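PDB 2VPZ: thiosulfate reductase from Thermus thermophilus, which probably reduces sulfur compounds such as polysulfide or thiosulfate, using molybdenum, two molybdopterin guanine dinucleotides and an iron-sulfur cluster. Local coordinates for residues A263-L268 against A291-F296; R404-K409 against Q418-P423; A70-R75 against T499-L504; D490-V495 against E542-R547. One frame throughout, in Å; residues are numbered along the deposited sequence.

Contact 1 (A263-L268 against A291-F296); sequences AWIHVL and AHVKDF
His266 sets the edge of its imidazole against the carbonyls of Val293 and Lys294, while its CB rests 3.5 Å from CG1 of Val293. The one clear hydrogen bond between the segments runs from His266 ND1 to Val293 O at 3.0 Å. Its N-H...O angle of 149° is moderately bent; the donor lies nearly along the C=O axis, and the oxygen is tilted 20° out of the imidazole plane. CG of His266 is anti to the backbone N (chi1 174°), which places CG on the side of residues 293-296. Two more carbonyls gather at this side chain. Lys294 O lies in the ring plane, 3.2 Å from CE1 of His266, whereas Phe296 O comes in obliquely and reaches CB of His266 at 3.1 Å without the angle for a hydrogen bond to ND1. Tyr270, one turn further along the helix, stacks on the ring.

Beside this polar patch the packing is apolar. Ile265 and Val293 cross at about a right angle and meet methyl to methyl, CG2 to CG2 at 3.5 Å; Ile265 also touches Ala346, Tyr349 and Val350 of helix 341-354. Further back along helix 257-270, Ala263 CA makes a C-H...O contact of 3.6 Å with Phe296 O. The geometry is that of a helix flank packed on the C-terminal end of a second helix, with a side-chain donor meeting the carbonyl of Val293, the first residue to leave helical torsions, in the molybdopterin oxidoreductase region and away from the cofactor sites.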
# COMPACT_ATOMS: atom_id res chain seq x y z
N ALA A 263 -7.89 -37.75 -16.34
CA ALA A 263 -8.05 -37.87 -14.88
C ALA A 263 -9.16 -36.95 -14.31
O ALA A 263 -9.70 -37.21 -13.24
CB ALA A 263 -6.69 -37.62 -14.13
N TRP A 264 -9.48 -35.88 -15.02
CA TRP A 264 -10.57 -35.00 -14.61
C TRP A 264 -11.88 -35.68 -15.09
O TRP A 264 -12.90 -35.63 -14.39
CB TRP A 264 -10.46 -33.59 -15.20
CG TRP A 264 -9.53 -32.64 -14.46
CD1 TRP A 264 -9.03 -32.79 -13.18
CD2 TRP A 264 -8.99 -31.40 -14.94
NE1 TRP A 264 -8.22 -31.72 -12.86
CE2 TRP A 264 -8.18 -30.86 -13.92
CE3 TRP A 264 -9.12 -30.69 -16.15
CZ2 TRP A 264 -7.50 -29.63 -14.06
CZ3 TRP A 264 -8.45 -29.47 -16.30
CH2 TRP A 264 -7.64 -28.95 -15.26
N ILE A 265 -11.85 -36.29 -16.27
CA ILE A 265 -13.01 -37.01 -16.83
C ILE A 265 -13.34 -38.12 -15.80
O ILE A 265 -14.49 -38.31 -15.41
CB ILE A 265 -12.69 -37.66 -18.28
CG1 ILE A 265 -12.90 -36.63 -19.41
CG2 ILE A 265 -13.58 -38.90 -18.50
CD1 ILE A 265 -12.18 -36.99 -20.74
N HIS A 266 -12.31 -38.84 -15.36
CA HIS A 266 -12.44 -39.87 -14.33
C HIS A 266 -13.06 -39.33 -13.02
O HIS A 266 -13.95 -39.97 -12.45
CB HIS A 266 -11.06 -40.53 -13.99
CG HIS A 266 -11.07 -41.49 -12.85
ND1 HIS A 266 -10.70 -42.80 -12.99
CD2 HIS A 266 -11.38 -41.33 -11.56
CE1 HIS A 266 -10.80 -43.42 -11.83
NE2 HIS A 266 -11.21 -42.54 -10.95
N VAL A 267 -12.61 -38.18 -12.51
CA VAL A 267 -13.17 -37.66 -11.25
C VAL A 267 -14.67 -37.24 -11.35
O VAL A 267 -15.43 -37.49 -10.43
CB VAL A 267 -12.31 -36.47 -10.62
CG1 VAL A 267 -13.00 -35.94 -9.34
CG2 VAL A 267 -10.89 -36.97 -10.29
N LEU A 268 -15.09 -36.65 -12.46
CA LEU A 268 -16.50 -36.25 -12.66
C LEU A 268 -17.43 -37.47 -12.90
O LEU A 268 -18.62 -37.44 -12.54
CB LEU A 268 -16.65 -35.23 -13.82
CG LEU A 268 -15.76 -33.97 -13.87
CD1 LEU A 268 -15.83 -33.31 -15.27
CD2 LEU A 268 -16.16 -32.97 -12.76
N ALA A 291 -15.99 -46.74 -18.81
CA ALA A 291 -15.15 -47.96 -18.78
C ALA A 291 -13.70 -47.72 -19.29
O ALA A 291 -12.74 -48.29 -18.74
CB ALA A 291 -15.84 -49.11 -19.58
N HIS A 292 -13.55 -46.90 -20.33
CA HIS A 292 -12.25 -46.50 -20.92
C HIS A 292 -11.36 -45.84 -19.86
O HIS A 292 -10.17 -46.14 -19.70
CB HIS A 292 -12.46 -45.43 -22.06
CG HIS A 292 -11.24 -45.03 -22.82
ND1 HIS A 292 -10.62 -43.82 -22.67
CD2 HIS A 292 -10.55 -45.67 -23.77
CE1 HIS A 292 -9.59 -43.74 -23.49
NE2 HIS A 292 -9.53 -44.86 -24.17
N VAL A 293 -11.97 -44.93 -19.13
CA VAL A 293 -11.35 -44.10 -18.11
C VAL A 293 -11.20 -44.67 -16.68
O VAL A 293 -10.87 -43.94 -15.72
CB VAL A 293 -12.15 -42.74 -18.09
CG1 VAL A 293 -12.51 -42.33 -16.66
CG2 VAL A 293 -11.38 -41.65 -18.84
N LYS A 294 -11.41 -45.97 -16.54
CA LYS A 294 -11.36 -46.68 -15.26
C LYS A 294 -10.08 -46.54 -14.39
O LYS A 294 -10.14 -46.20 -13.19
CB LYS A 294 -11.66 -48.18 -15.48
CG LYS A 294 -11.75 -49.04 -14.22
CD LYS A 294 -11.39 -50.50 -14.50
CE LYS A 294 -12.04 -51.46 -13.48
NZ LYS A 294 -11.61 -51.20 -12.07
N ASP A 295 -8.93 -46.77 -15.01
CA ASP A 295 -7.61 -46.69 -14.37
C ASP A 295 -6.89 -45.32 -14.43
O ASP A 295 -5.87 -45.13 -13.77
CB ASP A 295 -6.67 -47.78 -14.94
CG ASP A 295 -7.14 -49.22 -14.65
OD1 ASP A 295 -7.19 -49.61 -13.46
OD2 ASP A 295 -7.45 -49.95 -15.63
N PHE A 296 -7.40 -44.38 -15.22
CA PHE A 296 -6.77 -43.05 -15.31
C PHE A 296 -7.18 -42.20 -14.10
O PHE A 296 -8.08 -41.37 -14.17
CB PHE A 296 -7.15 -42.33 -16.61
CG PHE A 296 -6.89 -43.13 -17.86
CD1 PHE A 296 -7.87 -43.23 -18.86
CD2 PHE A 296 -5.68 -43.80 -18.04
CE1 PHE A 296 -7.65 -43.98 -20.03
CE2 PHE A 296 -5.43 -44.57 -19.21
CZ PHE A 296 -6.43 -44.66 -20.20

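Contact 2 (R404-K409 against Q418-P423); sequences RADKGK and QELIEP
Lys409 reaches across to residues 418-423 with its ammonium group, which has several partners and no single dominant one. Weak hydrogen bonds run from Lys409 NZ to Glu419 O at 3.1 Å and, within its own segment, to Ala405 O at 3.3 Å. A long salt bridge of 3.7 Å links Lys409 NZ with Glu422 OE1. Water 1 fills in between them, giving a 2.7 Å bond to Glu422 OE1 and accepting a weak one from the lysine. A bend at chi3 (-141°) sets the course of CE, and the chain crosses both glutamates obliquely. OE1 of Glu419 lies 3.6 Å from Lys409 CD, while its OE2 is hydrogen-bonded to the hydroxyl of Tyr723.

The backbone of both segments is built largely from turns. Two overlapping type I beta turns run from Arg404 to Lys407 and from Asp406 to Lys409, and a third runs from Glu419 to Glu422; both segments belong to the long irregular connection between helices 341-354 and 423-426, in the molybdopterin oxidoreductase region.

The apolar contacts lie beside the lysine. Ala405 CB touches CG of Pro423 at 3.9 Å and, more loosely, CD2 of Leu420. Asp406 and Glu419 meet through their first carbons, CB to CB at 3.7 Å.

Charge pairing within residues 404-409 holds the Asp406 carboxylate. Its CG lies between the backbone N and the carbonyl carbon (chi1 67°), and its OD2 receives Arg404 NH1 at 2.7 Å in a salt bridge, while OD1 accepts a bond from Ala416 N. The same OD2 lies alongside CD2 of Leu420, a methyl that borders the ion pair.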
# COMPACT_ATOMS: atom_id res chain seq x y z
N ARG A 404 -6.77 -34.16 -54.34
CA ARG A 404 -5.79 -33.32 -53.64
C ARG A 404 -4.61 -34.28 -53.32
O ARG A 404 -4.83 -35.40 -52.86
CB ARG A 404 -6.37 -32.72 -52.32
CG ARG A 404 -6.60 -33.70 -51.16
CD ARG A 404 -7.83 -33.40 -50.27
NE ARG A 404 -8.03 -34.39 -49.21
CZ ARG A 404 -7.36 -34.47 -48.06
NH1 ARG A 404 -6.41 -33.59 -47.79
NH2 ARG A 404 -7.62 -35.43 -47.17
N ALA A 405 -3.40 -33.81 -53.60
CA ALA A 405 -2.14 -34.57 -53.44
C ALA A 405 -1.71 -35.08 -52.05
O ALA A 405 -0.66 -35.72 -51.93
CB ALA A 405 -0.98 -33.78 -54.12
N ASP A 406 -2.47 -34.80 -50.99
CA ASP A 406 -2.14 -35.27 -49.63
C ASP A 406 -3.24 -36.23 -49.11
O ASP A 406 -3.32 -36.53 -47.92
CB ASP A 406 -1.95 -34.07 -48.65
CG ASP A 406 -3.25 -33.28 -48.38
OD1 ASP A 406 -3.33 -32.64 -47.30
OD2 ASP A 406 -4.15 -33.30 -49.23
N LYS A 407 -4.03 -36.72 -50.06
CA LYS A 407 -5.17 -37.61 -49.87
C LYS A 407 -5.00 -38.89 -49.01
O LYS A 407 -5.91 -39.29 -48.30
CB LYS A 407 -5.79 -37.95 -51.24
CG LYS A 407 -6.62 -39.24 -51.35
CD LYS A 407 -8.02 -39.08 -50.73
CE LYS A 407 -8.84 -40.37 -50.76
NZ LYS A 407 -9.44 -40.67 -52.11
N GLY A 408 -3.85 -39.55 -49.01
CA GLY A 408 -3.80 -40.70 -48.15
C GLY A 408 -2.99 -40.54 -46.88
O GLY A 408 -2.84 -41.49 -46.09
N LYS A 409 -2.51 -39.34 -46.59
CA LYS A 409 -1.61 -39.18 -45.45
C LYS A 409 -2.10 -39.17 -43.98
O LYS A 409 -1.36 -39.53 -43.06
CB LYS A 409 -0.66 -37.99 -45.74
CG LYS A 409 0.35 -38.27 -46.88
CD LYS A 409 0.97 -36.98 -47.44
CE LYS A 409 1.14 -37.02 -48.98
NZ LYS A 409 1.59 -35.71 -49.57
N GLN A 418 1.36 -28.03 -45.56
CA GLN A 418 2.67 -28.61 -45.33
C GLN A 418 2.90 -29.98 -46.00
O GLN A 418 4.05 -30.38 -46.20
CB GLN A 418 2.88 -28.62 -43.81
CG GLN A 418 1.60 -28.98 -43.00
CD GLN A 418 1.71 -30.37 -42.44
OE1 GLN A 418 2.81 -30.93 -42.46
NE2 GLN A 418 0.62 -30.93 -41.94
N GLU A 419 1.85 -30.69 -46.41
CA GLU A 419 1.98 -32.01 -47.06
C GLU A 419 2.05 -31.95 -48.63
O GLU A 419 2.64 -32.84 -49.25
CB GLU A 419 0.89 -32.97 -46.57
CG GLU A 419 0.90 -33.25 -45.03
CD GLU A 419 2.23 -33.83 -44.53
OE1 GLU A 419 2.75 -34.75 -45.20
OE2 GLU A 419 2.73 -33.38 -43.47
N LEU A 420 1.48 -30.90 -49.25
CA LEU A 420 1.50 -30.70 -50.72
C LEU A 420 2.81 -30.11 -51.24
O LEU A 420 2.89 -29.72 -52.42
CB LEU A 420 0.38 -29.73 -51.20
CG LEU A 420 -1.00 -29.79 -50.56
CD1 LEU A 420 -1.69 -28.43 -50.69
CD2 LEU A 420 -1.84 -30.91 -51.18
N ILE A 421 3.82 -30.00 -50.38
CA ILE A 421 5.13 -29.42 -50.74
C ILE A 421 6.11 -30.47 -51.23
O ILE A 421 7.09 -30.16 -51.92
CB ILE A 421 5.89 -28.73 -49.55
CG1 ILE A 421 5.05 -27.66 -48.89
CG2 ILE A 421 7.24 -28.15 -50.07
CD1 ILE A 421 5.73 -26.28 -48.80
N GLU A 422 5.87 -31.69 -50.80
CA GLU A 422 6.70 -32.84 -51.11
C GLU A 422 6.48 -33.17 -52.61
O GLU A 422 7.47 -33.39 -53.36
CB GLU A 422 6.32 -34.01 -50.19
CG GLU A 422 7.19 -35.26 -50.24
CD GLU A 422 6.48 -36.47 -49.63
OE1 GLU A 422 5.22 -36.48 -49.65
OE2 GLU A 422 7.16 -37.41 -49.14
N PRO A 423 5.20 -33.21 -53.09
CA PRO A 423 4.86 -33.48 -54.48
C PRO A 423 5.65 -32.61 -55.52
O PRO A 423 5.82 -33.01 -56.68
CB PRO A 423 3.36 -33.18 -54.54
CG PRO A 423 2.85 -33.61 -53.17
CD PRO A 423 4.04 -33.40 -52.21
O HOH W 1 3.77 -36.94 -51.89

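Contact 3 (A70-R75 against T499-L504); sequences ANPKSR and TPFIQL
Phe501 and Pro72 reach toward each other tip to tip, and here the packing is tight. CG of Phe501 lies between the backbone N and the carbonyl carbon (chi1 59°). Pro72 CG stands over one face of the ring, 3.6 Å from the centroid and 17° off the normal, the geometry of a CH-pi contact. It is displaced toward the rim, nearest CD2 of Phe501 at 3.5 Å, while Pro72 CB lies as close to CE2. At the edge, in the ring plane, CG of Lys73 approaches Phe501 CZ at 3.6 Å. An alanine in place of Phe501 would probably leave Pro72 and the Lys73 methylene without their aromatic support and open a gap between loop and strand.

The margin is looser. Thr499 OG1 stays 4.6 Å from CG of the partly exposed Pro72. The backbones also stand well apart, with 8.1 Å between the CA atoms of Pro72 and Phe501, so side chains bridge the interval.

The polar ends engage residues of the cluster pocket: Gln503 NE2 donates to Arg50 O, and Lys73 makes a cation-pi contact with Trp49. With the Lys73 side chain about 7 Å from the iron-sulfur cluster, the contact joins strand 501-503 to the loop flanking the [4Fe-4S] site.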
# COMPACT_ATOMS: atom_id res chain seq x y z
N ALA A 70 -21.85 -0.11 -32.17
CA ALA A 70 -22.70 -1.17 -32.79
C ALA A 70 -21.93 -2.44 -33.23
O ALA A 70 -22.38 -3.56 -32.98
CB ALA A 70 -23.50 -0.59 -34.01
N ASN A 71 -20.78 -2.28 -33.89
CA ASN A 71 -19.97 -3.44 -34.31
C ASN A 71 -19.73 -4.41 -33.12
O ASN A 71 -19.11 -4.04 -32.13
CB ASN A 71 -18.62 -3.02 -34.90
CG ASN A 71 -17.88 -4.17 -35.58
OD1 ASN A 71 -18.28 -4.62 -36.66
ND2 ASN A 71 -16.84 -4.68 -34.92
N PRO A 72 -20.26 -5.67 -33.20
CA PRO A 72 -20.07 -6.67 -32.12
C PRO A 72 -18.63 -7.12 -31.78
O PRO A 72 -18.39 -7.80 -30.78
CB PRO A 72 -20.95 -7.86 -32.51
CG PRO A 72 -21.91 -7.31 -33.58
CD PRO A 72 -21.18 -6.15 -34.24
N LYS A 73 -17.67 -6.79 -32.64
CA LYS A 73 -16.26 -7.15 -32.45
C LYS A 73 -15.46 -6.07 -31.71
O LYS A 73 -14.91 -6.32 -30.64
CB LYS A 73 -15.59 -7.51 -33.79
CG LYS A 73 -16.04 -8.85 -34.39
CD LYS A 73 -15.07 -9.31 -35.46
CE LYS A 73 -15.29 -10.77 -35.87
NZ LYS A 73 -14.50 -11.72 -35.03
N SER A 74 -15.40 -4.85 -32.24
CA SER A 74 -14.67 -3.79 -31.55
C SER A 74 -15.43 -3.12 -30.38
O SER A 74 -14.83 -2.88 -29.32
CB SER A 74 -14.17 -2.71 -32.54
OG SER A 74 -15.14 -2.34 -33.47
N ARG A 75 -16.73 -2.87 -30.54
CA ARG A 75 -17.57 -2.16 -29.54
C ARG A 75 -16.91 -0.87 -29.00
O ARG A 75 -17.02 -0.59 -27.80
CB ARG A 75 -17.89 -2.99 -28.31
CG ARG A 75 -18.36 -4.36 -28.50
CD ARG A 75 -18.16 -4.99 -27.17
NE ARG A 75 -18.55 -6.37 -27.07
CZ ARG A 75 -17.98 -7.23 -26.24
NH1 ARG A 75 -17.01 -6.79 -25.47
NH2 ARG A 75 -18.37 -8.49 -26.20
N THR A 499 -25.61 -13.15 -32.21
CA THR A 499 -26.39 -12.32 -33.14
C THR A 499 -25.55 -12.20 -34.45
O THR A 499 -24.79 -11.23 -34.60
CB THR A 499 -26.66 -10.87 -32.58
OG1 THR A 499 -25.45 -10.12 -32.54
CG2 THR A 499 -27.29 -10.96 -31.18
N PRO A 500 -25.73 -13.14 -35.42
CA PRO A 500 -24.97 -13.11 -36.69
C PRO A 500 -24.88 -11.72 -37.31
O PRO A 500 -25.86 -10.99 -37.25
CB PRO A 500 -25.71 -14.07 -37.62
CG PRO A 500 -26.61 -14.89 -36.74
CD PRO A 500 -26.92 -14.00 -35.53
N PHE A 501 -23.75 -11.35 -37.92
CA PHE A 501 -23.66 -10.05 -38.57
C PHE A 501 -22.84 -10.01 -39.86
O PHE A 501 -22.08 -10.94 -40.17
CB PHE A 501 -23.24 -8.94 -37.56
CG PHE A 501 -21.89 -9.17 -36.87
CD1 PHE A 501 -20.72 -8.54 -37.34
CD2 PHE A 501 -21.79 -10.01 -35.75
CE1 PHE A 501 -19.47 -8.74 -36.70
CE2 PHE A 501 -20.55 -10.23 -35.09
CZ PHE A 501 -19.38 -9.59 -35.57
N ILE A 502 -22.99 -8.93 -40.62
CA ILE A 502 -22.33 -8.72 -41.89
C ILE A 502 -21.55 -7.39 -41.87
O ILE A 502 -22.10 -6.35 -41.46
CB ILE A 502 -23.41 -8.72 -43.05
CG1 ILE A 502 -24.23 -10.00 -43.00
CG2 ILE A 502 -22.74 -8.53 -44.43
CD1 ILE A 502 -25.50 -10.02 -43.90
N GLN A 503 -20.28 -7.41 -42.28
CA GLN A 503 -19.48 -6.18 -42.31
C GLN A 503 -19.04 -5.79 -43.73
O GLN A 503 -18.86 -6.65 -44.58
CB GLN A 503 -18.23 -6.30 -41.43
CG GLN A 503 -18.35 -7.16 -40.18
CD GLN A 503 -17.17 -7.01 -39.22
OE1 GLN A 503 -17.34 -6.70 -38.04
NE2 GLN A 503 -15.96 -7.23 -39.73
N LEU A 504 -18.87 -4.49 -43.96
CA LEU A 504 -18.43 -3.93 -45.25
C LEU A 504 -17.28 -2.91 -45.11
O LEU A 504 -17.34 -2.01 -44.27
CB LEU A 504 -19.60 -3.24 -46.02
CG LEU A 504 -19.49 -2.80 -47.50
CD1 LEU A 504 -19.09 -1.31 -47.64
CD2 LEU A 504 -18.48 -3.69 -48.25

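Contact 4 (D490-V495 against E542-R547); sequences DDFVLV and EYLETR
Asp491 meets Arg547 in a salt bridge that ties the approach to strand 493-495, an outer strand of a three-stranded antiparallel sheet, to helix 540-551. CG of Asp491 is anti to the backbone N (chi1 -174°). OD1 takes Arg547 NH1 at 2.8 Å on its syn side; the oxygen lies in the guanidinium plane, although the two flat groups are turned 69° apart. The same OD1 accepts a weak bond from Phe492 N. The other oxygen, OD2, stands 3.1 Å from Tyr543 OH. Asp491 OD1 also touches the edge of the tyrosine ring, in its plane, 3.5 Å from CE2 of Tyr543. An alanine in place of Asp491 would leave Arg547 NH1 without its carboxylate and would probably set the guanidinium and the Tyr543 hydroxyl less firmly in place.

Beside the ion pair, Phe492 CE1 packs on Leu544 CD2 at 3.4 Å, the two side chains crossing at a slant.

A second shell positions these groups. Arg547 NE donates to Glu372 O, and Tyr543 meets Trp537 edge-to-face. Water 2, in the guanidinium plane, accepts from Arg547 NH1 at 2.8 Å and donates to Phe492 O at 3.2 Å.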
# COMPACT_ATOMS: atom_id res chain seq x y z
N ASP A 490 -13.57 -4.99 -50.48
CA ASP A 490 -13.48 -6.46 -50.42
C ASP A 490 -14.91 -7.03 -50.35
O ASP A 490 -15.84 -6.31 -49.95
CB ASP A 490 -12.67 -6.98 -49.20
CG ASP A 490 -11.15 -7.13 -49.47
OD1 ASP A 490 -10.80 -7.81 -50.46
OD2 ASP A 490 -10.34 -6.58 -48.70
N ASP A 491 -15.09 -8.28 -50.78
CA ASP A 491 -16.40 -8.97 -50.70
C ASP A 491 -16.70 -8.95 -49.16
O ASP A 491 -15.77 -8.90 -48.35
CB ASP A 491 -16.24 -10.43 -51.24
CG ASP A 491 -17.59 -11.22 -51.35
OD1 ASP A 491 -18.66 -10.67 -51.00
OD2 ASP A 491 -17.55 -12.40 -51.79
N PHE A 492 -17.97 -8.97 -48.79
CA PHE A 492 -18.41 -8.92 -47.38
C PHE A 492 -17.82 -9.96 -46.45
O PHE A 492 -17.40 -11.04 -46.87
CB PHE A 492 -19.94 -8.97 -47.24
CG PHE A 492 -20.70 -7.96 -48.05
CD1 PHE A 492 -20.92 -8.18 -49.41
CD2 PHE A 492 -21.20 -6.80 -47.46
CE1 PHE A 492 -21.61 -7.25 -50.20
CE2 PHE A 492 -21.90 -5.85 -48.23
CZ PHE A 492 -22.10 -6.08 -49.61
N VAL A 493 -17.82 -9.61 -45.17
CA VAL A 493 -17.32 -10.44 -44.08
C VAL A 493 -18.50 -10.88 -43.19
O VAL A 493 -19.13 -10.07 -42.49
CB VAL A 493 -16.21 -9.67 -43.26
CG1 VAL A 493 -15.88 -10.41 -41.95
CG2 VAL A 493 -14.93 -9.50 -44.14
N LEU A 494 -18.81 -12.18 -43.24
CA LEU A 494 -19.92 -12.76 -42.46
C LEU A 494 -19.41 -13.41 -41.17
O LEU A 494 -18.47 -14.21 -41.22
CB LEU A 494 -20.72 -13.79 -43.30
CG LEU A 494 -21.12 -13.51 -44.77
CD1 LEU A 494 -22.15 -14.55 -45.29
CD2 LEU A 494 -21.69 -12.09 -44.89
N VAL A 495 -20.01 -13.10 -40.03
CA VAL A 495 -19.59 -13.70 -38.77
C VAL A 495 -20.69 -14.47 -38.01
O VAL A 495 -21.71 -13.88 -37.62
CB VAL A 495 -18.95 -12.61 -37.78
CG1 VAL A 495 -18.34 -13.31 -36.53
CG2 VAL A 495 -17.89 -11.77 -38.51
N GLU A 542 -20.73 -3.39 -58.44
CA GLU A 542 -21.79 -4.03 -59.24
C GLU A 542 -22.18 -5.33 -58.50
O GLU A 542 -23.37 -5.65 -58.26
CB GLU A 542 -21.23 -4.37 -60.63
CG GLU A 542 -22.04 -3.93 -61.84
CD GLU A 542 -21.91 -4.91 -63.00
OE1 GLU A 542 -22.72 -5.86 -63.06
OE2 GLU A 542 -20.95 -4.76 -63.80
N TYR A 543 -21.12 -6.04 -58.12
CA TYR A 543 -21.11 -7.30 -57.38
C TYR A 543 -21.75 -7.11 -55.97
O TYR A 543 -22.59 -7.93 -55.55
CB TYR A 543 -19.65 -7.79 -57.25
CG TYR A 543 -19.44 -9.11 -56.51
CD1 TYR A 543 -19.39 -10.33 -57.21
CD2 TYR A 543 -19.33 -9.15 -55.12
CE1 TYR A 543 -19.25 -11.56 -56.53
CE2 TYR A 543 -19.18 -10.37 -54.42
CZ TYR A 543 -19.15 -11.57 -55.13
OH TYR A 543 -19.02 -12.76 -54.45
N LEU A 544 -21.36 -6.05 -55.26
CA LEU A 544 -21.85 -5.73 -53.92
C LEU A 544 -23.34 -5.26 -53.93
O LEU A 544 -24.08 -5.51 -52.97
CB LEU A 544 -20.89 -4.70 -53.22
CG LEU A 544 -19.36 -4.98 -53.14
CD1 LEU A 544 -18.56 -3.72 -52.72
CD2 LEU A 544 -19.05 -6.15 -52.18
N GLU A 545 -23.80 -4.62 -55.01
CA GLU A 545 -25.21 -4.17 -55.13
C GLU A 545 -26.21 -5.37 -55.25
O GLU A 545 -27.33 -5.27 -54.75
CB GLU A 545 -25.42 -3.19 -56.31
CG GLU A 545 -24.65 -1.84 -56.25
CD GLU A 545 -25.43 -0.66 -55.62
OE1 GLU A 545 -26.25 -0.90 -54.71
OE2 GLU A 545 -25.19 0.51 -56.05
N THR A 546 -25.80 -6.46 -55.90
CA THR A 546 -26.60 -7.67 -56.08
C THR A 546 -26.96 -8.40 -54.74
O THR A 546 -28.15 -8.73 -54.50
CB THR A 546 -25.87 -8.65 -57.11
OG1 THR A 546 -26.07 -8.19 -58.45
CG2 THR A 546 -26.33 -10.10 -56.94
N ARG A 547 -25.98 -8.59 -53.86
CA ARG A 547 -26.17 -9.21 -52.53
C ARG A 547 -26.97 -8.25 -51.58
O ARG A 547 -27.74 -8.70 -50.71
CB ARG A 547 -24.78 -9.62 -51.93
CG ARG A 547 -23.71 -10.08 -52.99
CD ARG A 547 -22.50 -10.89 -52.38
NE ARG A 547 -22.89 -12.06 -51.60
CZ ARG A 547 -22.18 -12.64 -50.64
NH1 ARG A 547 -20.99 -12.16 -50.32
NH2 ARG A 547 -22.65 -13.70 -49.96
O HOH W 2 -19.39 -13.11 -48.19

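Overall arrangement
Contacts 3 and 4 form one neighbourhood, their centres 15 Å apart. Strands 493-495 and 501-503 lie side by side in the same antiparallel sheet, where Gln503 N sits 2.9 Å from Val493 O, so the cluster-side loop 70-75 and helix 540-551 are joined through it. Along the chain these two contacts interlock, their segments alternating. Contacts 1 and 2 follow in series and are nested within the long loop that contact 3 closes. Both stand apart from contact 3, centre to centre about 41 Å for contact 1 and about 37 Å for contact 2, which lies across the chain's centre. Contact 3 thus links the two ends of a 423-residue excursion near the iron-sulfur site, while contacts 1 and 2 are closed over short spans.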